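Local structure of Lmo2125 protein (Listeria monocytogenes serovar 1/2a, 5TU0) at residues Lys9-Ser14 against Ala61-Met66; Lys152-Leu157 against Val209-Met214. The protein binds maltose as the extracellular, probably lipid-anchored, solute-binding component of a sugar transport system, and probably delivers the sugar to a membrane transporter. The protein carries 2 engineered substitutions. One frame throughout, in Å; residues are numbered along the deposited sequence.

Contact 1 and contact 2 lie on opposite sides of the chain's centre, their own centres about 47 Å apart and their nearest atoms about 28 Å apart. Contact 1 closes before contact 2 opens along the chain. The first sets strand 10-15, which pairs on its other side with strand 37-42, beside strand 64-68; the second sets strand 156-157 against the loop between helices 193-208 and 217-229. Strands 64-68 and 156-157 both belong to the mixed sheet that the long strand 105-121 runs through. This is consistent with the two-lobed architecture of solute-binding proteins, with one contact probably in each lobe and the maltose, whose pocket includes Asp70, Glu114, Tyr164 and Trp241, between them.

Contact 1: residues Lys9-Ser14 against Ala61-Met66; sequences KTLTVS and APDVMM
Thr12 and Ser14 meet 61-66 through backbone hydrogen bonds. Val64 N donates to Thr12 O (3.1 Å), an oxygen that also takes a weak bond from Asp63 N, and Ser14 N donates to Val64 O at 3.0 Å, almost straight at 177°. A water links Ser14 O to Met66 N where the strands part. The Asp63 carboxylate extends the pattern backward: Thr12 N points at OD2 of Asp63 (2.8 Å, 174°) and meets its anti lone pair, while OD1 accepts from Ser282 and Asn284, two residues of the tartronate pocket.

Strands 10-14 and 64-66 run parallel, 14° apart, with a single bridge between Val13 and Val64. In the solute-binding protein fold this places strand 10-15 between strands 37-42 and 64-68 in a buried part of one lobe.

Van der Waals contacts lie on both faces. In the conformer described, one of two, CG2 of Val64, set between its own N and carbonyl carbon, lies 3.5 Å from CG2 of Val13, a closeness that is therefore doubtful; Trp291 of helix 285-295 packs on Val64. CD1 of Leu11 touches CB of Asp63 at 3.6 Å. On the face of Thr12 and Ser14, the Pro62 ring lays CB and CG against Ser14, with CB of Pro62 3.6 Å from CB of Ser14.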
loop_
_atom_site.group_PDB
_atom_site.type_symbol
_atom_site.label_atom_id
_atom_site.label_comp_id
_atom_site.label_asym_id
_atom_site.label_seq_id
_atom_site.Cartn_x
_atom_site.Cartn_y
_atom_site.Cartn_z
ATOM N N LYS A 9 27.257 0.536 -25.321
ATOM C CA LYS A 9 26.807 0.531 -23.901
ATOM C C LYS A 9 25.811 -0.532 -23.398
ATOM O O LYS A 9 25.089 -1.159 -24.163
ATOM C CB LYS A 9 26.285 1.929 -23.550
ATOM C CG LYS A 9 25.096 2.354 -24.396
ATOM C CD LYS A 9 24.775 3.841 -24.304
ATOM C CE LYS A 9 25.777 4.696 -25.057
ATOM N NZ LYS A 9 25.389 6.131 -25.026
ATOM N N THR A 10 25.787 -0.705 -22.080
ATOM C CA THR A 10 24.946 -1.720 -21.435
ATOM C C THR A 10 24.272 -1.176 -20.152
ATOM O O THR A 10 24.772 -0.226 -19.535
ATOM C CB THR A 10 25.768 -3.008 -21.164
ATOM O OG1 THR A 10 24.933 -4.032 -20.583
ATOM C CG2 THR A 10 26.968 -2.715 -20.259
ATOM N N LEU A 11 23.137 -1.780 -19.788
ATOM C CA LEU A 11 22.323 -1.367 -18.641
ATOM C C LEU A 11 21.877 -2.602 -17.850
ATOM O O LEU A 11 21.331 -3.542 -18.423
ATOM C CB LEU A 11 21.077 -0.635 -19.137
ATOM C CG LEU A 11 20.156 -0.058 -18.052
ATOM C CD1 LEU A 11 20.753 1.223 -17.491
ATOM C CD2 LEU A 11 18.762 0.196 -18.596
ATOM N N THR A 12 22.104 -2.606 -16.536
ATOM C CA THR A 12 21.689 -3.741 -15.712
ATOM C C THR A 12 20.390 -3.428 -14.966
ATOM O O THR A 12 20.319 -2.475 -14.159
ATOM C CB THR A 12 22.802 -4.189 -14.754
ATOM O OG1 THR A 12 23.945 -4.577 -15.523
ATOM C CG2 THR A 12 22.353 -5.371 -13.925
ATOM N N VAL A 13 19.377 -4.260 -15.221
ATOM C CA VAL A 13 18.038 -4.072 -14.664
ATOM C C VAL A 13 17.795 -5.215 -13.712
ATOM O O VAL A 13 17.851 -6.365 -14.128
ATOM C CB VAL A 13 16.976 -4.093 -15.789
ATOM C CG1 VAL A 13 15.549 -4.010 -15.229
ATOM C CG2 VAL A 13 17.248 -2.977 -16.781
ATOM N N SER A 14 17.583 -4.898 -12.430
ATOM C CA SER A 14 17.327 -5.910 -11.416
ATOM C C SER A 14 15.881 -5.877 -10.959
ATOM O O SER A 14 15.375 -4.837 -10.520
ATOM C CB SER A 14 18.250 -5.737 -10.207
ATOM O OG SER A 14 18.106 -6.824 -9.295
ATOM N N ALA A 61 26.434 -2.849 -7.995
ATOM C CA ALA A 61 24.981 -2.717 -7.908
ATOM C C ALA A 61 24.370 -2.571 -9.296
ATOM O O ALA A 61 25.019 -2.027 -10.197
ATOM C CB ALA A 61 24.620 -1.492 -7.085
ATOM N N PRO A 62 23.110 -3.014 -9.465
ATOM C CA PRO A 62 22.431 -2.815 -10.750
ATOM C C PRO A 62 22.227 -1.320 -11.017
ATOM O O PRO A 62 22.292 -0.505 -10.087
ATOM C CB PRO A 62 21.072 -3.508 -10.531
ATOM C CG PRO A 62 20.848 -3.397 -9.069
ATOM C CD PRO A 62 22.196 -3.604 -8.465
ATOM N N ASP A 63 21.992 -0.960 -12.278
ATOM C CA ASP A 63 21.742 0.430 -12.638
ATOM C C ASP A 63 20.347 0.881 -12.290
ATOM O O ASP A 63 20.152 2.022 -11.837
ATOM C CB ASP A 63 21.934 0.627 -14.130
ATOM C CG ASP A 63 23.347 0.374 -14.559
ATOM O OD1 ASP A 63 24.239 1.088 -14.064
ATOM O OD2 ASP A 63 23.552 -0.520 -15.408
ATOM N N VAL A 64 19.358 0.014 -12.526
ATOM C CA VAL A 64 17.967 0.334 -12.214
ATOM C C VAL A 64 17.300 -0.847 -11.520
ATOM O O VAL A 64 17.672 -2.004 -11.724
ATOM C CB VAL A 64 17.142 0.720 -13.460
ATOM C CG1 VAL A 64 17.655 2.021 -14.075
ATOM C CG2 VAL A 64 17.160 -0.403 -14.475
ATOM N N MET A 65 16.325 -0.530 -10.678
ATOM C CA MET A 65 15.586 -1.528 -9.923
ATOM C C MET A 65 14.254 -0.912 -9.500
ATOM O O MET A 65 13.951 0.211 -9.863
ATOM C CB MET A 65 16.434 -1.974 -8.728
ATOM C CG MET A 65 16.660 -0.890 -7.678
ATOM S SD MET A 65 18.355 -0.806 -7.045
ATOM C CE MET A 65 19.046 0.114 -8.415
ATOM N N MET A 66 13.463 -1.643 -8.737
ATOM C CA MET A 66 12.202 -1.123 -8.262
ATOM C C MET A 66 12.251 -0.967 -6.750
ATOM O O MET A 66 13.116 -1.537 -6.071
ATOM C CB MET A 66 11.060 -2.057 -8.667
ATOM C CG MET A 66 10.908 -2.222 -10.178
ATOM S SD MET A 66 9.695 -3.494 -10.623
ATOM C CE MET A 66 8.244 -2.857 -9.835
HETATM O O HOH W 1 13.951 -4.463 -8.228
#

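Contact 2: residues Lys152-Leu157 against Val209-Met214; sequences KNTGFL and VWPKGM
Trp210 reaches across to Phe156 with the edge of its indole, NE1 donating to Phe156 O at 2.7 Å. The bond is bent (148° at the hydrogen), and the oxygen lies 20° out of the ring plane. At the same edge Asn153 O lies in the indole plane, 3.6 Å from CD1 of Trp210. CD2 of Leu157 comes obliquely to the pyrrole part, 3.7 Å from NE1 of Trp210, and also touches SD of Met214. The Met214 chain, bent at chi2 and chi3, brings its CE over one indole face, offset toward the rim. CE2 of Phe156 meets CZ2 of Trp210 at 4.1 Å.

Further along, Asn153 N donates to Val209 O (2.9 Å), which also receives a CA-H...O contact from Lys152. The Lys152 chain turns at chi2 (-54°), carrying CD to 3.5 Å from Trp210 O; its NZ is joined to that oxygen through a water. CG2 of Thr154 packs at about a right angle on CG of Pro211, while OG1 of Thr154 hydrogen-bonds to Lys232 O.

Behind these contacts, Asn153 OD1 accepts from Gly155 N in an Asx turn that leads the chain into strand 156-157, and its ND2 is held by Asp141 O. Trp205, Phe206 and Trp160 meet the Trp210 ring, and Trp205 also stacks edge-to-face with Phe156. The result is an aromatic cluster at the end of helix 193-208, where an indole N-H joins the helix-connecting loop to an edge strand of the mixed sheet in one lobe of the solute-binding protein fold.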
loop_
_atom_site.group_PDB
_atom_site.type_symbol
_atom_site.label_atom_id
_atom_site.label_comp_id
_atom_site.label_asym_id
_atom_site.label_seq_id
_atom_site.Cartn_x
_atom_site.Cartn_y
_atom_site.Cartn_z
ATOM N N LYS A 152 -21.232 -13.217 18.949
ATOM C CA LYS A 152 -20.158 -12.705 18.086
ATOM C C LYS A 152 -20.422 -13.172 16.661
ATOM O O LYS A 152 -21.120 -14.189 16.436
ATOM C CB LYS A 152 -18.779 -13.134 18.601
ATOM C CG LYS A 152 -18.551 -12.822 20.084
ATOM C CD LYS A 152 -18.807 -11.358 20.414
ATOM C CE LYS A 152 -18.554 -11.066 21.874
ATOM N NZ LYS A 152 -18.685 -9.617 22.148
ATOM N N ASN A 153 -19.878 -12.419 15.707
ATOM C CA ASN A 153 -20.191 -12.625 14.304
ATOM C C ASN A 153 -18.988 -12.289 13.429
ATOM O O ASN A 153 -18.224 -11.395 13.746
ATOM C CB ASN A 153 -21.419 -11.738 13.988
ATOM C CG ASN A 153 -21.971 -11.943 12.581
ATOM O OD1 ASN A 153 -21.405 -11.448 11.609
ATOM N ND2 ASN A 153 -23.125 -12.619 12.482
ATOM N N THR A 154 -18.832 -13.036 12.333
ATOM C CA THR A 154 -17.723 -12.856 11.402
ATOM C C THR A 154 -18.191 -12.395 10.028
ATOM O O THR A 154 -17.460 -12.573 9.045
ATOM C CB THR A 154 -16.906 -14.175 11.247
ATOM O OG1 THR A 154 -17.772 -15.249 10.816
ATOM C CG2 THR A 154 -16.240 -14.552 12.567
ATOM N N GLY A 155 -19.391 -11.805 9.959
ATOM C CA GLY A 155 -19.954 -11.307 8.696
ATOM C C GLY A 155 -18.958 -10.430 7.960
ATOM O O GLY A 155 -18.695 -10.624 6.762
ATOM N N PHE A 156 -18.403 -9.478 8.696
ATOM C CA PHE A 156 -17.365 -8.572 8.191
ATOM C C PHE A 156 -16.182 -8.618 9.150
ATOM O O PHE A 156 -16.378 -8.588 10.374
ATOM C CB PHE A 156 -17.891 -7.137 8.091
ATOM C CG PHE A 156 -16.803 -6.106 7.945
ATOM C CD1 PHE A 156 -16.104 -5.991 6.766
ATOM C CD2 PHE A 156 -16.472 -5.258 8.999
ATOM C CE1 PHE A 156 -15.083 -5.050 6.629
ATOM C CE2 PHE A 156 -15.464 -4.305 8.862
ATOM C CZ PHE A 156 -14.773 -4.208 7.684
ATOM N N LEU A 157 -14.962 -8.685 8.602
ATOM C CA LEU A 157 -13.755 -8.662 9.429
ATOM C C LEU A 157 -12.738 -7.721 8.833
ATOM O O LEU A 157 -12.626 -7.634 7.613
ATOM C CB LEU A 157 -13.110 -10.046 9.517
ATOM C CG LEU A 157 -13.937 -11.195 10.100
ATOM C CD1 LEU A 157 -13.221 -12.521 9.880
ATOM C CD2 LEU A 157 -14.233 -10.959 11.573
ATOM N N VAL A 209 -19.065 -6.941 18.484
ATOM C CA VAL A 209 -19.362 -7.830 17.363
ATOM C C VAL A 209 -18.373 -8.972 17.188
ATOM O O VAL A 209 -18.743 -10.121 17.073
ATOM C CB VAL A 209 -19.301 -7.004 16.047
ATOM C CG1 VAL A 209 -19.463 -7.876 14.805
ATOM C CG2 VAL A 209 -20.321 -5.881 16.059
ATOM N N TRP A 210 -17.092 -8.643 17.170
ATOM C CA TRP A 210 -16.103 -9.637 16.814
ATOM C C TRP A 210 -15.654 -10.686 17.839
ATOM O O TRP A 210 -15.668 -10.445 19.051
ATOM C CB TRP A 210 -14.848 -8.936 16.276
ATOM C CG TRP A 210 -15.014 -8.287 14.971
ATOM C CD1 TRP A 210 -15.866 -8.656 13.954
ATOM C CD2 TRP A 210 -14.200 -7.232 14.443
ATOM N NE1 TRP A 210 -15.674 -7.839 12.860
ATOM C CE2 TRP A 210 -14.660 -6.961 13.135
ATOM C CE3 TRP A 210 -13.158 -6.458 14.968
ATOM C CZ2 TRP A 210 -14.098 -5.965 12.338
ATOM C CZ3 TRP A 210 -12.594 -5.450 14.158
ATOM C CH2 TRP A 210 -13.074 -5.221 12.869
ATOM N N PRO A 211 -15.230 -11.857 17.329
ATOM C CA PRO A 211 -14.606 -12.871 18.156
ATOM C C PRO A 211 -13.356 -12.281 18.818
ATOM O O PRO A 211 -12.694 -11.387 18.227
ATOM C CB PRO A 211 -14.198 -13.956 17.152
ATOM C CG PRO A 211 -15.100 -13.788 16.005
ATOM C CD PRO A 211 -15.423 -12.325 15.946
ATOM N N LYS A 212 -13.053 -12.771 20.015
ATOM C CA LYS A 212 -11.907 -12.318 20.808
ATOM C C LYS A 212 -10.605 -12.368 20.047
ATOM O O LYS A 212 -9.758 -11.484 20.199
ATOM C CB LYS A 212 -11.771 -13.154 22.084
ATOM C CG LYS A 212 -10.770 -12.619 23.090
ATOM C CD LYS A 212 -11.151 -11.214 23.505
ATOM C CE LYS A 212 -10.401 -10.758 24.729
ATOM N NZ LYS A 212 -10.818 -9.380 25.096
ATOM N N GLY A 213 -10.452 -13.381 19.206
ATOM C CA GLY A 213 -9.248 -13.517 18.387
ATOM C C GLY A 213 -8.898 -12.307 17.528
ATOM O O GLY A 213 -7.745 -12.138 17.158
ATOM N N MET A 214 -9.880 -11.455 17.214
ATOM C CA MET A 214 -9.602 -10.266 16.388
ATOM C C MET A 214 -8.697 -9.223 17.092
ATOM O O MET A 214 -8.084 -8.359 16.423
ATOM C CB MET A 214 -10.912 -9.613 15.905
ATOM C CG MET A 214 -11.660 -10.437 14.877
ATOM S SD MET A 214 -10.774 -10.596 13.315
ATOM C CE MET A 214 -10.936 -8.926 12.714
HETATM O O HOH W 2 -16.453 -8.836 20.732
#